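DnaJ homolog subfamily C member 10 (Mus musculus, PDB 3APQ) works as a disulfide reductase of the endoplasmic reticulum, serving both the correct folding of proteins and the degradation of misfolded ones. Local coordinates at residues Y93-I99 against W136-K141; E115-F121 against P170-R176; L132-W136 against R188-L193. All coordinates share one frame; numbering follows the deposited sequence.

In the fold
The chain joins the J domain to the first thioredoxin domain, and all three contacts belong to the thioredoxin fold. Contact 2 pairs the inner strands 117-122 and 171-175; contact 1 brings the loop 93-99, and contact 3 the start of helix 190-202 with the turn before it, to helix 127-142; they share W136. The centres of contacts 1 and 3 are about 11 Å apart, and that of contact 2 lies about 14 Å from contact 1 and 13 Å from contact 3. W136 CE2 rests on N120 CB at 3.5 Å, and L172 CD1 meets L193 CD2 at 3.6 Å. Near the redox-active disulfide C126-C129, P170 of contact 2 touches H128, which R188 of contact 3 also touches.

Contact 1: Y93-I99 against W136-K141; sequences YDDDPEI and WREFAK
W136 presents the CD1 corner of its indole to two residues of the loop 93-99. Y93 comes across it at about a right angle, with W136 CD1 lying over a face of the phenol ring, 3.8 Å from Y93 CZ. The tip of I99 reaches the same corner, I99 CD1 being 3.5 Å from W136 CD1. At the other, six-membered end of the indole F118 packs edge-to-face, which ties W136 to the sheet.

R137, next along the helix, sends its chain out extended from CG to NE, passing the edge of the Y93 ring with CG. Its NE then donates to D96 OD2 at 2.9 Å in a salt bridge with an N-H...O angle of 161°. The acceptor lies almost in the guanidinium plane, whereas NE stands 41° out of the carboxylate plane. NH2 has a different partner, the carbonyl of I92, so two N-H groups fix the guanidinium to the loop.

A140 offers only a methyl, yet the fit is close: its CB is 3.4 Å from I99 CG1, tighter than usual van der Waals contact, and 3.7 Å from E98 CB. K141 finishes the walk. E98 bends at chi2 (81°), which lays its carboxylate over the lysine chain, E98 CD being 3.7 Å from K141 CG. Their charges stay apart, and a water bridges them, giving a proton to E98 OE1 and accepting one from K141 NZ. Another water donates to both E98 OE1 and R137 O, at 2.9 and 2.8 Å respectively.

The contact thus lays the loop that enters the first strand of a thioredoxin fold along the helix that carries the CxxC motif at its start.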
loop_
_atom_site.group_PDB
_atom_site.type_symbol
_atom_site.label_atom_id
_atom_site.label_comp_id
_atom_site.label_asym_id
_atom_site.label_seq_id
_atom_site.Cartn_x
_atom_site.Cartn_y
_atom_site.Cartn_z
ATOM N N TYR A 93 -3.270 1.672 -5.271
ATOM C CA TYR A 93 -4.679 1.244 -5.280
ATOM C C TYR A 93 -5.563 2.062 -4.397
ATOM O O TYR A 93 -6.662 1.606 -4.136
ATOM C CB TYR A 93 -4.806 -0.255 -4.894
ATOM C CG TYR A 93 -4.161 -1.156 -5.957
ATOM C CD1 TYR A 93 -4.647 -1.198 -7.279
ATOM C CD2 TYR A 93 -3.036 -1.934 -5.634
ATOM C CE1 TYR A 93 -4.050 -2.026 -8.251
ATOM C CE2 TYR A 93 -2.414 -2.708 -6.598
ATOM C CZ TYR A 93 -2.944 -2.757 -7.898
ATOM O OH TYR A 93 -2.313 -3.545 -8.812
ATOM N N ASP A 94 -5.093 3.234 -3.963
ATOM C CA ASP A 94 -5.831 4.109 -3.017
ATOM C C ASP A 94 -7.135 4.675 -3.534
ATOM O O ASP A 94 -7.982 5.082 -2.738
ATOM C CB ASP A 94 -4.959 5.253 -2.529
ATOM C CG ASP A 94 -3.888 4.778 -1.526
ATOM O OD1 ASP A 94 -3.908 3.573 -1.122
ATOM O OD2 ASP A 94 -3.026 5.602 -1.165
ATOM N N ASP A 95 -7.280 4.757 -4.868
ATOM C CA ASP A 95 -8.535 5.216 -5.439
ATOM C C ASP A 95 -9.431 4.099 -5.960
ATOM O O ASP A 95 -10.362 4.408 -6.696
ATOM C CB ASP A 95 -8.285 6.198 -6.601
ATOM C CG ASP A 95 -7.539 7.426 -6.181
ATOM O OD1 ASP A 95 -7.828 7.996 -5.100
ATOM O OD2 ASP A 95 -6.672 7.877 -6.953
ATOM N N ASP A 96 -9.140 2.829 -5.608
ATOM C CA ASP A 96 -9.896 1.656 -6.007
ATOM C C ASP A 96 -10.533 1.089 -4.744
ATOM O O ASP A 96 -9.885 0.370 -3.991
ATOM C CB ASP A 96 -8.965 0.634 -6.679
ATOM C CG ASP A 96 -8.141 1.288 -7.753
ATOM O OD1 ASP A 96 -8.798 1.838 -8.666
ATOM O OD2 ASP A 96 -6.884 1.334 -7.645
ATOM N N PRO A 97 -11.815 1.432 -4.489
ATOM C CA PRO A 97 -12.390 1.046 -3.209
ATOM C C PRO A 97 -12.578 -0.479 -3.105
ATOM O O PRO A 97 -12.678 -1.000 -1.993
ATOM C CB PRO A 97 -13.767 1.795 -3.201
ATOM C CG PRO A 97 -14.056 2.116 -4.601
ATOM C CD PRO A 97 -12.679 2.379 -5.206
ATOM N N GLU A 98 -12.544 -1.186 -4.234
ATOM C CA GLU A 98 -12.673 -2.678 -4.231
ATOM C C GLU A 98 -11.468 -3.466 -3.777
ATOM O O GLU A 98 -11.549 -4.694 -3.552
ATOM C CB GLU A 98 -13.035 -3.171 -5.636
ATOM C CG GLU A 98 -14.360 -2.576 -6.202
ATOM C CD GLU A 98 -14.199 -1.188 -6.778
ATOM O OE1 GLU A 98 -13.043 -0.698 -6.894
ATOM O OE2 GLU A 98 -15.239 -0.595 -7.122
ATOM N N ILE A 99 -10.370 -2.754 -3.624
ATOM C CA ILE A 99 -9.103 -3.324 -3.225
ATOM C C ILE A 99 -8.634 -2.788 -1.872
ATOM O O ILE A 99 -8.612 -1.605 -1.682
ATOM C CB ILE A 99 -8.033 -3.054 -4.292
ATOM C CG1 ILE A 99 -8.337 -3.830 -5.554
ATOM C CG2 ILE A 99 -6.684 -3.357 -3.832
ATOM C CD1 ILE A 99 -7.692 -3.268 -6.734
ATOM N N TRP A 136 -5.963 -5.915 -12.305
ATOM C CA TRP A 136 -6.288 -6.212 -10.925
ATOM C C TRP A 136 -7.517 -5.353 -10.511
ATOM O O TRP A 136 -8.399 -5.825 -9.807
ATOM C CB TRP A 136 -5.074 -5.903 -10.049
ATOM C CG TRP A 136 -5.167 -6.416 -8.640
ATOM C CD1 TRP A 136 -5.265 -5.678 -7.495
ATOM C CD2 TRP A 136 -5.245 -7.801 -8.241
ATOM N NE1 TRP A 136 -5.335 -6.524 -6.391
ATOM C CE2 TRP A 136 -5.338 -7.825 -6.831
ATOM C CE3 TRP A 136 -5.207 -9.016 -8.951
ATOM C CZ2 TRP A 136 -5.410 -9.034 -6.092
ATOM C CZ3 TRP A 136 -5.297 -10.229 -8.225
ATOM C CH2 TRP A 136 -5.385 -10.222 -6.824
ATOM N N ARG A 137 -7.542 -4.081 -10.898
ATOM C CA ARG A 137 -8.669 -3.201 -10.570
ATOM C C ARG A 137 -9.983 -3.681 -11.223
ATOM O O ARG A 137 -11.025 -3.684 -10.578
ATOM C CB ARG A 137 -8.415 -1.786 -11.088
ATOM C CG ARG A 137 -7.264 -1.056 -10.388
ATOM C CD ARG A 137 -7.027 0.276 -11.096
ATOM N NE ARG A 137 -5.924 0.926 -10.397
ATOM C CZ ARG A 137 -4.759 1.223 -10.951
ATOM N NH1 ARG A 137 -4.580 1.057 -12.279
ATOM N NH2 ARG A 137 -3.791 1.739 -10.180
ATOM N N GLU A 138 -9.916 -4.087 -12.507
ATOM C CA GLU A 138 -11.111 -4.548 -13.231
ATOM C C GLU A 138 -11.617 -5.864 -12.614
ATOM O O GLU A 138 -12.840 -6.067 -12.421
ATOM C CB GLU A 138 -10.811 -4.724 -14.747
ATOM C CG GLU A 138 -12.032 -5.290 -15.537
ATOM C CD GLU A 138 -11.741 -5.594 -17.034
ATOM O OE1 GLU A 138 -10.582 -5.983 -17.376
ATOM O OE2 GLU A 138 -12.700 -5.477 -17.841
ATOM N N PHE A 139 -10.669 -6.739 -12.281
ATOM C CA PHE A 139 -11.003 -8.011 -11.637
ATOM C C PHE A 139 -11.687 -7.758 -10.278
ATOM O O PHE A 139 -12.720 -8.386 -9.946
ATOM C CB PHE A 139 -9.696 -8.815 -11.485
ATOM C CG PHE A 139 -9.733 -9.849 -10.412
ATOM C CD1 PHE A 139 -10.519 -10.978 -10.551
ATOM C CD2 PHE A 139 -8.979 -9.702 -9.267
ATOM C CE1 PHE A 139 -10.541 -11.947 -9.547
ATOM C CE2 PHE A 139 -9.025 -10.641 -8.259
ATOM C CZ PHE A 139 -9.819 -11.781 -8.413
ATOM N N ALA A 140 -11.097 -6.859 -9.476
ATOM C CA ALA A 140 -11.647 -6.569 -8.142
ATOM C C ALA A 140 -13.088 -6.052 -8.218
ATOM O O ALA A 140 -13.935 -6.399 -7.380
ATOM C CB ALA A 140 -10.725 -5.565 -7.322
ATOM N N LYS A 141 -13.410 -5.292 -9.253
ATOM C CA LYS A 141 -14.802 -4.873 -9.438
ATOM C C LYS A 141 -15.693 -6.030 -9.784
ATOM O O LYS A 141 -16.837 -6.099 -9.324
ATOM C CB LYS A 141 -14.911 -3.871 -10.562
ATOM C CG LYS A 141 -14.166 -2.589 -10.246
ATOM C CD LYS A 141 -13.857 -1.983 -11.534
ATOM C CE LYS A 141 -14.537 -0.708 -11.664
ATOM N NZ LYS A 141 -13.449 0.196 -11.309
HETATM O O HOH W 1 -11.022 0.848 -9.425
HETATM O O HOH W 2 -10.964 -1.763 -8.535
HETATM O O HOH W 3 -13.067 -6.673 -4.582
HETATM O O HOH W 4 -13.765 1.558 -8.595
#

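Contact 2: E115-F121 against P170-R176; sequences ELWFVNF and PSLFIFR
F121 and F175 meet rim to rim, approaching from opposite directions with F121 CE2 3.8 Å from F175 CE2, each atom near the plane of the other ring. With CG beside the backbone N (chi1 -69°), the F121 ring reaches back along the strand, where V119 CG1 covers one face and S171 O comes to its edge, 3.4 Å from F121 CD2. F173 CD2 approaches F121 CD2 obliquely, at 4.0 Å. Replacing the F121 ring by the methyl of an alanine is likely to deprive F175 and F173 of this packing partner and open a gap beside V119 CG1.

Beneath the rings the strands run antiparallel, their axes at 160°, and six backbone hydrogen bonds join the pairs W117-F175, V119-F173 and F121-S171. The shortest, F175 N to W117 O, measures 2.7 Å; the straightest, V119 N to F173 O, has an N-H...O angle of 177°.

On the reverse side, F118 CE2 lies 3.7 Å from L172 CB, and I174 CG1 meets L116 CD1 at 3.5 Å. N120 runs alongside L172, its OD1 3.4 Å from L172 CD2. Helices 127-142 and 190-202 cover this side through W136, L193 and F196, while F107 packs edge-to-face on F175 across the sheet. Strand 148-153 hydrogen-bonds to the other edge of strand 117-122.

The polar matching therefore lies in the backbone, and the side chains add mainly apolar packing. N120 OD1 is the exception: buried among carbons with no partner in the model, it is likely to cost some stability.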
loop_
_atom_site.group_PDB
_atom_site.type_symbol
_atom_site.label_atom_id
_atom_site.label_comp_id
_atom_site.label_asym_id
_atom_site.label_seq_id
_atom_site.Cartn_x
_atom_site.Cartn_y
_atom_site.Cartn_z
ATOM N N GLU A 115 -11.639 -15.433 6.388
ATOM C CA GLU A 115 -12.207 -14.969 5.119
ATOM C C GLU A 115 -11.256 -15.318 4.002
ATOM O O GLU A 115 -10.045 -15.402 4.230
ATOM C CB GLU A 115 -12.359 -13.468 5.192
ATOM C CG GLU A 115 -13.539 -13.010 5.990
ATOM C CD GLU A 115 -13.698 -11.472 5.929
ATOM O OE1 GLU A 115 -13.323 -10.782 6.897
ATOM O OE2 GLU A 115 -14.176 -10.937 4.916
ATOM N N LEU A 116 -11.773 -15.504 2.798
ATOM C CA LEU A 116 -10.920 -15.833 1.657
ATOM C C LEU A 116 -10.314 -14.515 1.081
ATOM O O LEU A 116 -11.069 -13.616 0.730
ATOM C CB LEU A 116 -11.738 -16.551 0.592
ATOM C CG LEU A 116 -11.028 -16.832 -0.746
ATOM C CD1 LEU A 116 -9.887 -17.798 -0.470
ATOM C CD2 LEU A 116 -11.924 -17.416 -1.803
ATOM N N TRP A 117 -8.995 -14.413 1.051
ATOM C CA TRP A 117 -8.315 -13.195 0.553
ATOM C C TRP A 117 -7.427 -13.529 -0.627
ATOM O O TRP A 117 -6.622 -14.498 -0.564
ATOM C CB TRP A 117 -7.431 -12.626 1.645
ATOM C CG TRP A 117 -8.152 -11.762 2.619
ATOM C CD1 TRP A 117 -8.777 -12.154 3.791
ATOM C CD2 TRP A 117 -8.299 -10.331 2.545
ATOM N NE1 TRP A 117 -9.284 -11.032 4.446
ATOM C CE2 TRP A 117 -9.029 -9.917 3.696
ATOM C CE3 TRP A 117 -7.907 -9.368 1.607
ATOM C CZ2 TRP A 117 -9.353 -8.562 3.949
ATOM C CZ3 TRP A 117 -8.226 -8.020 1.861
ATOM C CH2 TRP A 117 -8.967 -7.644 3.016
ATOM N N PHE A 118 -7.461 -12.714 -1.671
ATOM C CA PHE A 118 -6.568 -12.887 -2.790
ATOM C C PHE A 118 -5.779 -11.588 -2.867
ATOM O O PHE A 118 -6.381 -10.501 -3.040
ATOM C CB PHE A 118 -7.447 -13.070 -4.024
ATOM C CG PHE A 118 -6.703 -13.466 -5.289
ATOM C CD1 PHE A 118 -7.392 -13.432 -6.490
ATOM C CD2 PHE A 118 -5.368 -13.961 -5.286
ATOM C CE1 PHE A 118 -6.767 -13.842 -7.694
ATOM C CE2 PHE A 118 -4.745 -14.349 -6.463
ATOM C CZ PHE A 118 -5.439 -14.291 -7.684
ATOM N N VAL A 119 -4.472 -11.707 -2.639
ATOM C CA VAL A 119 -3.595 -10.569 -2.416
ATOM C C VAL A 119 -2.485 -10.460 -3.488
ATOM O O VAL A 119 -1.817 -11.446 -3.832
ATOM C CB VAL A 119 -2.945 -10.677 -1.014
ATOM C CG1 VAL A 119 -1.955 -9.478 -0.754
ATOM C CG2 VAL A 119 -4.052 -10.728 0.040
ATOM N N ASN A 120 -2.336 -9.245 -4.007
ATOM C CA ASN A 120 -1.324 -8.886 -4.975
ATOM C C ASN A 120 -0.187 -8.238 -4.209
ATOM O O ASN A 120 -0.366 -7.116 -3.672
ATOM C CB ASN A 120 -1.921 -7.882 -5.962
ATOM C CG ASN A 120 -0.903 -7.310 -6.925
ATOM O OD1 ASN A 120 0.268 -7.690 -6.915
ATOM N ND2 ASN A 120 -1.366 -6.432 -7.806
ATOM N N PHE A 121 0.944 -8.945 -4.146
ATOM C CA PHE A 121 2.190 -8.442 -3.544
ATOM C C PHE A 121 2.981 -7.770 -4.656
ATOM O O PHE A 121 3.414 -8.423 -5.622
ATOM C CB PHE A 121 3.048 -9.564 -2.933
ATOM C CG PHE A 121 2.446 -10.192 -1.705
ATOM C CD1 PHE A 121 2.830 -9.779 -0.446
ATOM C CD2 PHE A 121 1.532 -11.238 -1.833
ATOM C CE1 PHE A 121 2.265 -10.368 0.689
ATOM C CE2 PHE A 121 0.946 -11.823 -0.699
ATOM C CZ PHE A 121 1.329 -11.386 0.555
ATOM N N PRO A 170 4.977 -9.021 -9.811
ATOM C CA PRO A 170 3.973 -9.198 -8.753
ATOM C C PRO A 170 3.895 -10.653 -8.330
ATOM O O PRO A 170 4.229 -11.548 -9.126
ATOM C CB PRO A 170 2.648 -8.784 -9.439
ATOM C CG PRO A 170 2.909 -9.089 -10.910
ATOM C CD PRO A 170 4.384 -8.830 -11.154
ATOM N N SER A 171 3.485 -10.899 -7.089
ATOM C CA SER A 171 3.211 -12.269 -6.631
ATOM C C SER A 171 1.794 -12.296 -6.092
ATOM O O SER A 171 1.424 -11.474 -5.252
ATOM C CB SER A 171 4.238 -12.727 -5.580
ATOM O OG SER A 171 5.380 -13.156 -6.278
ATOM N N LEU A 172 0.975 -13.174 -6.643
ATOM C CA LEU A 172 -0.436 -13.183 -6.265
ATOM C C LEU A 172 -0.737 -14.492 -5.522
ATOM O O LEU A 172 -0.478 -15.587 -6.040
ATOM C CB LEU A 172 -1.375 -13.060 -7.482
ATOM C CG LEU A 172 -1.135 -12.034 -8.627
ATOM C CD1 LEU A 172 -2.296 -11.844 -9.592
ATOM C CD2 LEU A 172 -0.582 -10.702 -8.256
ATOM N N PHE A 173 -1.265 -14.368 -4.310
ATOM C CA PHE A 173 -1.494 -15.547 -3.464
ATOM C C PHE A 173 -2.881 -15.476 -2.910
ATOM O O PHE A 173 -3.353 -14.388 -2.499
ATOM C CB PHE A 173 -0.555 -15.540 -2.275
ATOM C CG PHE A 173 0.847 -16.013 -2.575
ATOM C CD1 PHE A 173 1.155 -17.394 -2.532
ATOM C CD2 PHE A 173 1.869 -15.106 -2.857
ATOM C CE1 PHE A 173 2.478 -17.863 -2.775
ATOM C CE2 PHE A 173 3.195 -15.564 -3.092
ATOM C CZ PHE A 173 3.488 -16.939 -3.063
ATOM N N ILE A 174 -3.531 -16.628 -2.828
ATOM C CA ILE A 174 -4.827 -16.665 -2.172
ATOM C C ILE A 174 -4.690 -17.333 -0.789
ATOM O O ILE A 174 -3.924 -18.314 -0.616
ATOM C CB ILE A 174 -5.869 -17.232 -3.133
ATOM C CG1 ILE A 174 -7.276 -16.938 -2.658
ATOM C CG2 ILE A 174 -5.654 -18.708 -3.367
ATOM C CD1 ILE A 174 -8.314 -16.916 -3.813
ATOM N N PHE A 175 -5.359 -16.755 0.214
ATOM C CA PHE A 175 -5.165 -17.178 1.626
ATOM C C PHE A 175 -6.528 -17.441 2.266
ATOM O O PHE A 175 -7.516 -16.726 2.017
ATOM C CB PHE A 175 -4.530 -16.041 2.471
ATOM C CG PHE A 175 -3.155 -15.623 2.053
ATOM C CD1 PHE A 175 -2.027 -16.241 2.613
ATOM C CD2 PHE A 175 -2.979 -14.586 1.118
ATOM C CE1 PHE A 175 -0.701 -15.850 2.257
ATOM C CE2 PHE A 175 -1.673 -14.189 0.736
ATOM C CZ PHE A 175 -0.522 -14.853 1.301
ATOM N N ARG A 176 -6.583 -18.441 3.140
ATOM C CA ARG A 176 -7.701 -18.525 4.076
ATOM C C ARG A 176 -7.213 -19.228 5.351
ATOM O O ARG A 176 -6.617 -20.309 5.265
ATOM C CB ARG A 176 -8.900 -19.262 3.479
ATOM C CG ARG A 176 -10.199 -19.066 4.298
ATOM C CD ARG A 176 -11.097 -20.279 4.282
ATOM N NE ARG A 176 -10.872 -21.120 3.106
ATOM C CZ ARG A 176 -11.587 -21.075 1.981
ATOM N NH1 ARG A 176 -12.600 -20.207 1.842
ATOM N NH2 ARG A 176 -11.278 -21.901 0.975
#

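Contact 3: L132-W136 against R188-L193; sequences LAPTW and RSKESL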
loop_
_atom_site.group_PDB
_atom_site.type_symbol
_atom_site.label_atom_id
_atom_site.label_comp_id
_atom_site.label_asym_id
_atom_site.label_seq_id
_atom_site.Cartn_x
_atom_site.Cartn_y
_atom_site.Cartn_z
ATOM N N LEU A 132 -0.017 -5.144 -14.674
ATOM C CA LEU A 132 -1.104 -5.886 -14.028
ATOM C C LEU A 132 -2.151 -4.955 -13.339
ATOM O O LEU A 132 -3.337 -5.257 -13.306
ATOM C CB LEU A 132 -0.518 -6.878 -13.027
ATOM C CG LEU A 132 -1.537 -7.520 -12.105
ATOM C CD1 LEU A 132 -2.509 -8.438 -12.905
ATOM C CD2 LEU A 132 -0.827 -8.344 -10.987
ATOM N N ALA A 133 -1.708 -3.820 -12.830
ATOM C CA ALA A 133 -2.608 -2.904 -12.103
ATOM C C ALA A 133 -4.014 -2.671 -12.689
ATOM O O ALA A 133 -4.994 -2.830 -11.985
ATOM C CB ALA A 133 -1.916 -1.602 -11.771
ATOM N N PRO A 134 -4.134 -2.287 -13.985
ATOM C CA PRO A 134 -5.492 -2.028 -14.443
ATOM C C PRO A 134 -6.360 -3.275 -14.412
ATOM O O PRO A 134 -7.549 -3.156 -14.150
ATOM C CB PRO A 134 -5.288 -1.548 -15.896
ATOM C CG PRO A 134 -3.973 -0.882 -15.837
ATOM C CD PRO A 134 -3.143 -1.824 -14.985
ATOM N N THR A 135 -5.793 -4.433 -14.728
ATOM C CA THR A 135 -6.529 -5.705 -14.690
ATOM C C THR A 135 -6.889 -6.097 -13.271
ATOM O O THR A 135 -8.015 -6.531 -13.043
ATOM C CB THR A 135 -5.690 -6.827 -15.278
ATOM O OG1 THR A 135 -5.292 -6.463 -16.593
ATOM C CG2 THR A 135 -6.455 -8.185 -15.339
ATOM N N TRP A 136 -5.963 -5.915 -12.305
ATOM C CA TRP A 136 -6.288 -6.212 -10.925
ATOM C C TRP A 136 -7.517 -5.353 -10.511
ATOM O O TRP A 136 -8.399 -5.825 -9.807
ATOM C CB TRP A 136 -5.074 -5.903 -10.049
ATOM C CG TRP A 136 -5.167 -6.416 -8.640
ATOM C CD1 TRP A 136 -5.265 -5.678 -7.495
ATOM C CD2 TRP A 136 -5.245 -7.801 -8.241
ATOM N NE1 TRP A 136 -5.335 -6.524 -6.391
ATOM C CE2 TRP A 136 -5.338 -7.825 -6.831
ATOM C CE3 TRP A 136 -5.207 -9.016 -8.951
ATOM C CZ2 TRP A 136 -5.410 -9.034 -6.092
ATOM C CZ3 TRP A 136 -5.297 -10.229 -8.225
ATOM C CH2 TRP A 136 -5.385 -10.222 -6.824
ATOM N N ARG A 188 -2.582 -13.899 -16.093
ATOM C CA ARG A 188 -2.882 -12.566 -15.546
ATOM C C ARG A 188 -3.978 -11.850 -16.311
ATOM O O ARG A 188 -4.195 -10.663 -16.090
ATOM C CB ARG A 188 -1.617 -11.648 -15.450
ATOM C CG ARG A 188 -0.583 -12.118 -14.428
ATOM C CD ARG A 188 0.579 -11.136 -14.193
ATOM N NE ARG A 188 1.631 -11.855 -13.477
ATOM C CZ ARG A 188 2.953 -11.647 -13.589
ATOM N NH1 ARG A 188 3.418 -10.734 -14.403
ATOM N NH2 ARG A 188 3.808 -12.375 -12.882
ATOM N N SER A 189 -4.681 -12.552 -17.189
ATOM C CA SER A 189 -5.890 -11.935 -17.806
ATOM C C SER A 189 -7.019 -11.764 -16.797
ATOM O O SER A 189 -7.063 -12.463 -15.780
ATOM C CB SER A 189 -6.356 -12.709 -19.049
ATOM O OG SER A 189 -6.986 -13.894 -18.658
ATOM N N LYS A 190 -7.923 -10.805 -17.022
ATOM C CA LYS A 190 -9.032 -10.673 -16.083
ATOM C C LYS A 190 -9.851 -11.981 -15.970
ATOM O O LYS A 190 -10.198 -12.400 -14.866
ATOM C CB LYS A 190 -9.964 -9.512 -16.432
ATOM C CG LYS A 190 -11.161 -9.447 -15.457
ATOM C CD LYS A 190 -12.278 -8.584 -15.979
ATOM C CE LYS A 190 -12.633 -8.940 -17.426
ATOM N NZ LYS A 190 -13.413 -10.235 -17.518
ATOM N N GLU A 191 -10.084 -12.652 -17.102
ATOM C CA GLU A 191 -10.900 -13.887 -17.055
ATOM C C GLU A 191 -10.170 -15.012 -16.287
ATOM O O GLU A 191 -10.793 -15.744 -15.500
ATOM C CB GLU A 191 -11.437 -14.284 -18.437
ATOM C CG GLU A 191 -12.069 -13.076 -19.180
ATOM C CD GLU A 191 -11.069 -12.258 -20.105
ATOM O OE1 GLU A 191 -9.901 -11.795 -19.737
ATOM O OE2 GLU A 191 -11.510 -12.067 -21.267
ATOM N N SER A 192 -8.853 -15.094 -16.452
ATOM C CA SER A 192 -8.048 -16.061 -15.688
ATOM C C SER A 192 -8.086 -15.813 -14.178
ATOM O O SER A 192 -8.181 -16.749 -13.397
ATOM C CB SER A 192 -6.587 -16.051 -16.160
ATOM O OG SER A 192 -5.736 -16.790 -15.278
ATOM N N LEU A 193 -7.973 -14.545 -13.775
ATOM C CA LEU A 193 -8.044 -14.168 -12.343
ATOM C C LEU A 193 -9.405 -14.526 -11.776
ATOM O O LEU A 193 -9.498 -15.162 -10.714
ATOM C CB LEU A 193 -7.741 -12.673 -12.178
ATOM C CG LEU A 193 -6.275 -12.305 -12.476
ATOM C CD1 LEU A 193 -6.107 -10.751 -12.629
ATOM C CD2 LEU A 193 -5.317 -12.752 -11.343
HETATM O O HOH W 5 -2.905 -8.313 -16.738
#
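The carbonyl oxygen of R188 receives a proton from a water at 2.8 Å, and the same water stands 3.0 Å from T135 OG1, bridging the helix to the turn. T135 also touches that carbonyl directly, CG2 lying 3.4 Å from R188 O and equally far from K190 N. Its methyl is anti to the backbone N and the hydroxyl is anti to the carbonyl carbon (chi1 -56°), an arrangement that aims the methyl at the start of helix 190-202 while OG1 keeps the water. No direct hydrogen bond crosses between the segments.

Apolar contacts continue on the inner side. L193 CD1 comes 3.7 Å from T135 CG2 and is 4.3 Å from L132 CD1, while its other methyl, CD2, sits at the edge of the W136 indole, 4.0 Å from CZ3. L193 thereby fills the angle between three residues of helix 127-142, with F139 of that helix and L172 and F118 of the sheet touching it as well. L132 CD1 also meets R188 CB where their side chains cross at about a right angle.

The turn has its own support. S189 is the N-cap of helix 190-202, its OG accepting from S192 N at 3.1 Å with an N-H...O angle of 157°. R188, just before it, takes the left-handed helical conformation (phi 68°), which turns the chain into the cap.

Helix 127-142 is kinked here, the N atoms of P134 and T135 lacking bonds to the preceding turn. A proline-kinked helix after CxxC, packed beside the C-terminal helix on one side of the sheet, is characteristic of the thioredoxin fold.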